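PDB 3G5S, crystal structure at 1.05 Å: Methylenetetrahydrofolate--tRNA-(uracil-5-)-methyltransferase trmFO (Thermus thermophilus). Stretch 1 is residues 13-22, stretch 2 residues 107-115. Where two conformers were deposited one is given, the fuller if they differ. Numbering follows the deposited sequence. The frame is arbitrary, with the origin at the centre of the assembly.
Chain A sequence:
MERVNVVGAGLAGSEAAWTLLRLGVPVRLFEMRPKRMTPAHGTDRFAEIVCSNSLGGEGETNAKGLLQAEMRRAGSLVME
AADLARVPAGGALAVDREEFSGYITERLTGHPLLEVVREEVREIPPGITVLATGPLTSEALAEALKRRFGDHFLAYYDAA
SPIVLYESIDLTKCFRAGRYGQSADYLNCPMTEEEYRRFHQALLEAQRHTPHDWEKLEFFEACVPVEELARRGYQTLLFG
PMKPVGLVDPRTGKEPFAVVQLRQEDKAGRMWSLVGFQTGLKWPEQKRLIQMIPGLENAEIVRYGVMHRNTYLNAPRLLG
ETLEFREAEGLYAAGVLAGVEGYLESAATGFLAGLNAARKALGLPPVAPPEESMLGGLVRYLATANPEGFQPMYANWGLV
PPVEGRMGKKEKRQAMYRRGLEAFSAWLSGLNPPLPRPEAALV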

ATOM      1  N   GLY A  13     -13.412   2.205   5.279  1.00  9.19           N
ATOM      2  CA  GLY A  13     -14.446   2.975   5.937  1.00  9.62           C
ATOM      3  C   GLY A  13     -15.256   2.116   6.885  1.00  9.66           C
ATOM      4  O   GLY A  13     -15.674   2.576   7.954  1.00 10.12           O
ATOM      5  N   SER A  14     -15.488   0.861   6.508  1.00  9.97           N
ATOM      6  CA  SER A  14     -16.226  -0.030   7.385  1.00 10.04           C
ATOM      7  C   SER A  14     -15.460  -0.244   8.689  1.00  9.75           C
ATOM      8  O   SER A  14     -16.047  -0.210   9.779  1.00 10.51           O
ATOM      9  N   GLU A  15     -14.153  -0.470   8.588  1.00  9.72           N
ATOM     10  CA  GLU A  15     -13.362  -0.659   9.790  1.00  9.70           C
ATOM     11  C   GLU A  15     -13.236   0.627  10.604  1.00  9.20           C
ATOM     12  O   GLU A  15     -13.287   0.592  11.834  1.00  9.87           O
ATOM     13  N   ALA A  16     -13.074   1.763   9.931  1.00  9.35           N
ATOM     14  CA  ALA A  16     -13.012   3.034  10.643  1.00  9.64           C
ATOM     15  C   ALA A  16     -14.297   3.260  11.439  1.00  9.88           C
ATOM     16  O   ALA A  16     -14.257   3.617  12.624  1.00 10.01           O
ATOM     17  N   ALA A  17     -15.439   3.053  10.784  1.00  9.84           N
ATOM     18  CA  ALA A  17     -16.730   3.209  11.442  1.00 10.69           C
ATOM     19  C   ALA A  17     -16.842   2.285  12.647  1.00 10.35           C
ATOM     20  O   ALA A  17     -17.271   2.703  13.717  1.00 11.02           O
ATOM     21  N   TRP A  18     -16.454   1.026  12.482  1.00 10.78           N
ATOM     22  CA  TRP A  18     -16.573   0.081  13.582  1.00 11.10           C
ATOM     23  C   TRP A  18     -15.728   0.517  14.776  1.00 10.52           C
ATOM     24  O   TRP A  18     -16.134   0.364  15.932  1.00 11.49           O
ATOM     25  N   THR A  19     -14.543   1.046  14.501  1.00 10.23           N
ATOM     26  CA  THR A  19     -13.652   1.470  15.569  1.00 10.37           C
ATOM     27  C   THR A  19     -14.268   2.619  16.371  1.00 10.18           C
ATOM     28  O   THR A  19     -14.268   2.615  17.605  1.00 11.11           O
ATOM     29  N   LEU A  20     -14.798   3.602  15.654  1.00 10.20           N
ATOM     30  CA  LEU A  20     -15.494   4.707  16.286  1.00 10.78           C
ATOM     31  C   LEU A  20     -16.657   4.203  17.146  1.00 10.70           C
ATOM     32  O   LEU A  20     -16.803   4.594  18.308  1.00 11.57           O
ATOM     33  N   LEU A  21     -17.477   3.330  16.574  1.00 10.77           N
ATOM     34  CA  LEU A  21     -18.651   2.820  17.271  1.00 12.28           C
ATOM     35  C   LEU A  21     -18.266   2.062  18.541  1.00 12.59           C
ATOM     36  O   LEU A  21     -18.913   2.209  19.580  1.00 14.08           O
ATOM     37  N   ARG A  22     -17.208   1.254  18.452  1.00 13.38           N
ATOM     38  CA  ARG A  22     -16.718   0.472  19.592  1.00 14.83           C
ATOM     39  C   ARG A  22     -16.301   1.365  20.747  1.00 14.09           C
ATOM     40  O   ARG A  22     -16.397   0.972  21.912  1.00 15.49           O
ATOM     41  N   ARG A 107     -23.562  -5.992  10.939  1.00 15.84           N
ATOM     42  CA  ARG A 107     -23.037  -5.525  12.222  1.00 15.96           C
ATOM     43  C   ARG A 107     -23.042  -4.001  12.291  1.00 15.91           C
ATOM     44  O   ARG A 107     -23.406  -3.422  13.306  1.00 16.75           O
ATOM     45  N   LEU A 108     -22.629  -3.354  11.207  1.00 14.97           N
ATOM     46  CA  LEU A 108     -22.619  -1.897  11.160  1.00 14.87           C
ATOM     47  C   LEU A 108     -24.031  -1.318  11.174  1.00 15.70           C
ATOM     48  O   LEU A 108     -24.361  -0.470  12.004  1.00 16.33           O
ATOM     49  N   THR A 109     -24.865  -1.787  10.254  1.00 15.89           N
ATOM     50  CA  THR A 109     -26.199  -1.221  10.092  1.00 17.79           C
ATOM     51  C   THR A 109     -27.025  -1.354  11.371  1.00 18.62           C
ATOM     52  O   THR A 109     -27.837  -0.484  11.683  1.00 19.40           O
ATOM     53  N   GLY A 110     -26.797  -2.431  12.115  1.00 18.20           N
ATOM     54  CA  GLY A 110     -27.530  -2.683  13.340  1.00 19.91           C
ATOM     55  C   GLY A 110     -27.049  -1.944  14.577  1.00 19.07           C
ATOM     56  O   GLY A 110     -27.678  -2.027  15.629  1.00 20.51           O
ATOM     57  N   HIS A 111     -25.936  -1.221  14.469  1.00 17.65           N
ATOM     58  CA  HIS A 111     -25.402  -0.500  15.623  1.00 16.57           C
ATOM     59  C   HIS A 111     -26.215   0.763  15.924  1.00 16.96           C
ATOM     60  O   HIS A 111     -26.474   1.557  15.023  1.00 16.73           O
ATOM     61  N   PRO A 112     -26.592   0.966  17.201  0.50 17.52           N
ATOM     62  CA  PRO A 112     -27.444   2.105  17.579  0.50 17.49           C
ATOM     63  C   PRO A 112     -26.823   3.465  17.282  0.50 16.73           C
ATOM     64  O   PRO A 112     -27.551   4.452  17.178  0.50 17.39           O
ATOM     65  N   LEU A 113     -25.502   3.522  17.171  1.00 15.61           N
ATOM     66  CA  LEU A 113     -24.821   4.798  16.987  1.00 14.21           C
ATOM     67  C   LEU A 113     -24.406   5.087  15.544  1.00 12.86           C
ATOM     68  O   LEU A 113     -23.744   6.091  15.282  1.00 13.19           O
ATOM     69  N   LEU A 114     -24.813   4.228  14.612  1.00 13.83           N
ATOM     70  CA  LEU A 114     -24.473   4.412  13.203  1.00 14.45           C
ATOM     71  C   LEU A 114     -25.646   4.917  12.373  1.00 14.77           C
ATOM     72  O   LEU A 114     -26.704   4.291  12.335  1.00 16.13           O
ATOM     73  N   GLU A 115     -25.443   6.053  11.713  1.00 14.11           N
ATOM     74  CA  GLU A 115     -26.358   6.537  10.685  1.00 14.80           C
ATOM     75  C   GLU A 115     -25.708   6.336   9.324  1.00 13.50           C
ATOM     76  O   GLU A 115     -24.560   6.730   9.115  1.00 14.48           O
TER

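No hydrogen bond crosses between the two stretches; the 475 Å² they bury is held by side-chain packing. The apolar core centres on Leu108 (chi1 m, chi2 t), whose CA-to-CB bond points sideways but whose end comes nearer, fitting as a knob among Ser14, Ala17, Trp18 and Leu21. Leu108 CD1 lies 3.7 Å from Ser14 CB, while Leu108 CD2 is 3.9 Å from Ala17 CB, 3.8 Å from Trp18 CE3 and 3.7 Å from Leu21 CD1. Leu21 (m, t), directed toward stretch 2, extends this core to the turn: its CD2 is 3.7 Å from Leu113 CB, and its CD1 is 4.0 Å from Leu114 CB.

Ring contacts form a second group. Leu21 CB sits 3.8 Å from the His111 ring centroid, 12° off the normal, which identifies a CH-pi contact over the face. The His111 rotamer (chi1 t, chi2 -72°) is tied down within its own stretch, because Leu113 N donates to His111 ND1 at 3.0 Å and 164°. Trp18 (chi1 t, chi2 -117°) meets Arg107 differently: Trp18 CH2 lies over one guanidinium face, 3.4 Å from Arg107 NH2, which itself lies at the indole edge.

Ser14 OG and Arg107 NH1 are hydrogen-bonded elsewhere in the structure.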

ATOM      1  CB  SER A  14     -16.503  -1.368   6.701  1.00 11.05           C
ATOM      2  OG  SER A  14     -17.416  -1.225   5.621  1.00 11.80           O
ATOM      3  CB  GLU A  15     -11.979  -1.223   9.472  1.00 10.45           C
ATOM      4  CG  GLU A  15     -11.303  -1.785  10.702  1.00 11.08           C
ATOM      5  CD  GLU A  15     -11.949  -3.078  11.168  1.00 11.11           C
ATOM      6  OE1 GLU A  15     -11.826  -4.086  10.434  1.00 11.95           O
ATOM      7  OE2 GLU A  15     -12.569  -3.101  12.262  1.00 11.79           O
ATOM      8  CB  ALA A  16     -12.774   4.184   9.675  1.00  9.89           C
ATOM      9  CB  ALA A  17     -17.866   2.957  10.460  1.00 11.31           C
ATOM     10  CB  TRP A  18     -16.154  -1.309  13.113  1.00 11.46           C
ATOM     11  CG  TRP A  18     -16.491  -2.396  14.074  1.00 12.22           C
ATOM     12  CD1 TRP A  18     -15.617  -3.219  14.721  1.00 12.86           C
ATOM     13  CD2 TRP A  18     -17.804  -2.806  14.475  1.00 13.46           C
ATOM     14  NE1 TRP A  18     -16.306  -4.110  15.512  1.00 14.16           N
ATOM     15  CE2 TRP A  18     -17.650  -3.877  15.378  1.00 15.10           C
ATOM     16  CE3 TRP A  18     -19.095  -2.360  14.168  1.00 14.58           C
ATOM     17  CZ2 TRP A  18     -18.741  -4.510  15.972  1.00 17.15           C
ATOM     18  CZ3 TRP A  18     -20.176  -2.993  14.755  1.00 16.67           C
ATOM     19  CH2 TRP A  18     -19.992  -4.056  15.649  1.00 17.95           C
ATOM     20  CB  THR A  19     -12.280   1.885  15.003  1.00 11.39           C
ATOM     21  OG1 THR A  19     -11.781   0.857  14.137  1.00 11.98           O
ATOM     22  CG2 THR A  19     -11.281   2.109  16.122  1.00 11.83           C
ATOM     23  CB  LEU A  20     -15.987   5.663  15.208  1.00 10.90           C
ATOM     24  CG  LEU A  20     -14.909   6.581  14.627  1.00 10.96           C
ATOM     25  CD1 LEU A  20     -15.143   6.857  13.147  1.00 11.42           C
ATOM     26  CD2 LEU A  20     -14.856   7.879  15.405  1.00 11.28           C
ATOM     27  CB  LEU A  21     -19.485   1.940  16.339  1.00 12.41           C
ATOM     28  CG  LEU A  21     -20.067   2.657  15.116  1.00 12.92           C
ATOM     29  CD1 LEU A  21     -20.609   1.658  14.105  1.00 14.88           C
ATOM     30  CD2 LEU A  21     -21.148   3.653  15.531  1.00 12.98           C
ATOM     31  CB  ARG A  22     -15.515  -0.405  19.195  1.00 18.36           C
ATOM     32  CG  ARG A  22     -15.814  -1.482  18.172  1.00 20.26           C
ATOM     33  CD  ARG A  22     -14.754  -2.559  18.171  1.00 19.96           C
ATOM     34  NE  ARG A  22     -13.570  -2.295  17.352  1.00 19.79           N
ATOM     35  CZ  ARG A  22     -12.342  -2.683  17.703  1.00 17.72           C
ATOM     36  NH1 ARG A  22     -12.154  -3.273  18.869  1.00 17.37           N
ATOM     37  NH2 ARG A  22     -11.301  -2.451  16.920  1.00 18.20           N
ATOM     38  CB  ARG A 107     -21.625  -6.063  12.495  1.00 17.04           C
ATOM     39  CG  ARG A 107     -21.522  -7.570  12.755  1.00 19.16           C
ATOM     40  CD  ARG A 107     -22.420  -8.053  13.882  1.00 21.94           C
ATOM     41  NE  ARG A 107     -22.224  -7.352  15.151  1.00 23.68           N
ATOM     42  CZ  ARG A 107     -21.231  -7.588  16.005  1.00 24.16           C
ATOM     43  NH1 ARG A 107     -20.306  -8.494  15.724  1.00 25.29           N
ATOM     44  NH2 ARG A 107     -21.155  -6.911  17.144  1.00 23.88           N
ATOM     45  CB  LEU A 108     -21.858  -1.409   9.927  1.00 13.38           C
ATOM     46  CG  LEU A 108     -20.339  -1.422  10.083  1.00 13.19           C
ATOM     47  CD1 LEU A 108     -19.644  -1.302   8.740  1.00 14.74           C
ATOM     48  CD2 LEU A 108     -19.895  -0.319  11.025  1.00 14.22           C
ATOM     49  CB  THR A 109     -26.936  -1.849   8.895  1.00 19.45           C
ATOM     50  OG1 THR A 109     -26.180  -1.621   7.699  1.00 20.32           O
ATOM     51  CG2 THR A 109     -28.323  -1.235   8.732  1.00 21.73           C
ATOM     52  CB  HIS A 111     -23.936  -0.126  15.404  1.00 15.49           C
ATOM     53  CG  HIS A 111     -23.214   0.183  16.674  1.00 16.21           C
ATOM     54  ND1 HIS A 111     -23.446   1.330  17.402  1.00 15.99           N
ATOM     55  CD2 HIS A 111     -22.293  -0.525  17.367  1.00 17.25           C
ATOM     56  CE1 HIS A 111     -22.690   1.320  18.486  1.00 16.37           C
ATOM     57  NE2 HIS A 111     -21.981   0.202  18.489  1.00 17.31           N
ATOM     58  CB  PRO A 112     -27.594   1.955  19.099  0.50 19.13           C
ATOM     59  CG  PRO A 112     -27.216   0.547  19.407  0.50 18.93           C
ATOM     60  CD  PRO A 112     -26.211   0.146  18.366  0.50 18.45           C
ATOM     61  CB  LEU A 113     -23.615   4.905  17.923  1.00 15.38           C
ATOM     62  CG  LEU A 113     -23.888   4.803  19.428  1.00 16.49           C
ATOM     63  CD1 LEU A 113     -22.598   4.978  20.217  1.00 17.87           C
ATOM     64  CD2 LEU A 113     -24.936   5.807  19.895  1.00 17.51           C
ATOM     65  CB  LEU A 114     -23.966   3.105  12.589  1.00 15.60           C
ATOM     66  CG  LEU A 114     -23.625   3.240  11.098  1.00 18.48           C
ATOM     67  CD1 LEU A 114     -22.400   4.111  10.923  1.00 18.35           C
ATOM     68  CD2 LEU A 114     -23.416   1.894  10.437  1.00 20.33           C
ATOM     69  CB  GLU A 115     -26.679   8.019  10.875  1.00 16.06           C
ATOM     70  CG  GLU A 115     -27.618   8.558   9.795  1.00 19.76           C
ATOM     71  CD  GLU A 115     -27.736  10.079   9.776  1.00 24.63           C
ATOM     72  OE1 GLU A 115     -28.559  10.595   8.991  1.00 26.99           O
ATOM     73  OE2 GLU A 115     -27.008  10.759  10.526  1.00 27.40           O
TER